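2-hydroxyisobutyryl-CoA mutase large subunit (Aquincola tertiaricarbonis, PDB 4R3U) catalyses, together with its small cobalamin-binding partner subunit, the reversible B12-dependent isomerization of 2-hydroxyisobutyryl-CoA and (S)-3-hydroxybutyryl-CoA. Local coordinates at the interface of chains A and B. Residues are numbered along the deposited sequence; one frame, centred on the assembly and turned at random. Chains: chain A/B, 2-hydroxyisobutyryl-CoA mutase large subunit.

The interface of chains A and B. Residues chain A 360, 476-478; chain B 401-402, 405-406.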
# COMPACT_ATOMS: atom_id res chain seq x y z
N ARG A 360 3.49 2.11 4.33
CA ARG A 360 4.90 1.96 3.98
C ARG A 360 5.19 0.52 3.60
O ARG A 360 5.76 0.29 2.54
CB ARG A 360 5.79 2.35 5.17
CG ARG A 360 5.78 3.84 5.50
CD ARG A 360 6.69 4.14 6.66
NE ARG A 360 6.92 5.58 6.77
CZ ARG A 360 6.66 6.32 7.84
NH1 ARG A 360 6.16 5.76 8.94
NH2 ARG A 360 6.91 7.62 7.82
N PRO A 476 12.40 13.25 3.27
CA PRO A 476 11.14 13.31 4.02
C PRO A 476 10.84 12.02 4.74
O PRO A 476 10.97 10.90 4.18
CB PRO A 476 10.09 13.62 2.94
CG PRO A 476 10.86 13.91 1.68
CD PRO A 476 12.16 13.21 1.81
N VAL A 477 10.51 12.16 6.03
CA VAL A 477 10.11 11.04 6.89
C VAL A 477 8.82 11.52 7.61
O VAL A 477 8.88 12.34 8.53
CB VAL A 477 11.21 10.47 7.83
CG1 VAL A 477 10.65 9.33 8.69
CG2 VAL A 477 12.40 9.97 7.02
N ILE A 478 7.66 11.05 7.09
CA ILE A 478 6.34 11.39 7.61
C ILE A 478 6.25 10.98 9.10
O ILE A 478 6.62 9.85 9.47
CB ILE A 478 5.18 10.79 6.72
CG1 ILE A 478 5.33 11.05 5.19
CG2 ILE A 478 3.81 11.18 7.22
CD1 ILE A 478 5.47 12.52 4.68
N GLN B 401 0.59 11.28 1.23
CA GLN B 401 1.85 11.95 1.63
C GLN B 401 3.04 10.99 1.64
O GLN B 401 4.11 11.43 1.30
CB GLN B 401 1.68 12.65 2.97
CG GLN B 401 0.62 13.77 2.90
CD GLN B 401 -0.01 14.08 4.24
OE1 GLN B 401 0.16 13.36 5.24
NE2 GLN B 401 -0.78 15.14 4.27
N ILE B 402 2.85 9.69 1.98
CA ILE B 402 3.88 8.67 1.94
C ILE B 402 4.24 8.34 0.48
O ILE B 402 5.43 8.22 0.16
CB ILE B 402 3.48 7.42 2.81
CG1 ILE B 402 3.86 7.68 4.30
CG2 ILE B 402 4.15 6.10 2.32
CD1 ILE B 402 3.08 7.00 5.27
N GLU B 405 5.94 11.64 -0.93
CA GLU B 405 7.23 12.02 -0.38
C GLU B 405 8.22 10.90 -0.09
O GLU B 405 9.42 11.16 -0.12
CB GLU B 405 7.04 12.91 0.86
CG GLU B 405 6.10 14.08 0.64
CD GLU B 405 6.17 15.20 1.66
OE1 GLU B 405 7.29 15.60 2.04
OE2 GLU B 405 5.09 15.69 2.06
N GLU B 406 7.77 9.68 0.19
CA GLU B 406 8.70 8.63 0.57
C GLU B 406 9.00 7.55 -0.47
O GLU B 406 10.06 6.92 -0.39
CB GLU B 406 8.25 7.97 1.88
CG GLU B 406 8.20 8.92 3.07
CD GLU B 406 8.11 8.17 4.38
OE1 GLU B 406 8.02 6.92 4.36
OE2 GLU B 406 8.05 8.83 5.43
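A salt bridge from A:Arg360 and a backbone hydrogen bond from A:Ile478 hold B:Glu406, with apolar packing beside them, in this part of the two-fold interface between large subunits, helping to pair the two substrate-binding chains of the heterotetramer; a twin lies across the axis. A:Arg360 grips the carboxylate side-on: NE donates to OE1 of B:Glu406 at 3.0 Å, along the syn lone pair, and NH2 to OE2 of B:Glu406 at 2.9 Å. Both bonds are almost straight (178° at the NE-H hydrogen), and the guanidinium and carboxylate planes lie 18° apart, near enough to coplanar to suit a two-pronged grip. OE2 of B:Glu406 also accepts the backbone N-H of A:Ile478, with N 2.8 Å away and nearly along the C-O axis; two donors thus hold this oxygen, which probably restricts rotation of the carboxylate. NH2 of A:Arg360 donates again within its own chain, to the carbonyl O of A:Ile478 at 2.8 Å, tying the arginine to the loop. With an alanine in place of A:Arg360, the carboxylate of B:Glu406 would probably lose its countercharge and turn more freely, and the A:Ile478 carbonyl would lose this donor. On the apolar side of the contact, CG1 of A:Ile478, beside its backbone N (chi1 -49°), meets CG1 of B:Ile402 at 3.8 Å, while the ring CB of A:Pro476 packs on CB of B:Glu405 at 3.8 Å. In the fold, A:Arg360 projects from helix 357-370 and reaches B:Glu406 just beyond helix 390-405 of chain B, while the loop A:Pro476 to A:Ile478, after helix 454-472, packs on that helix's C-terminal end.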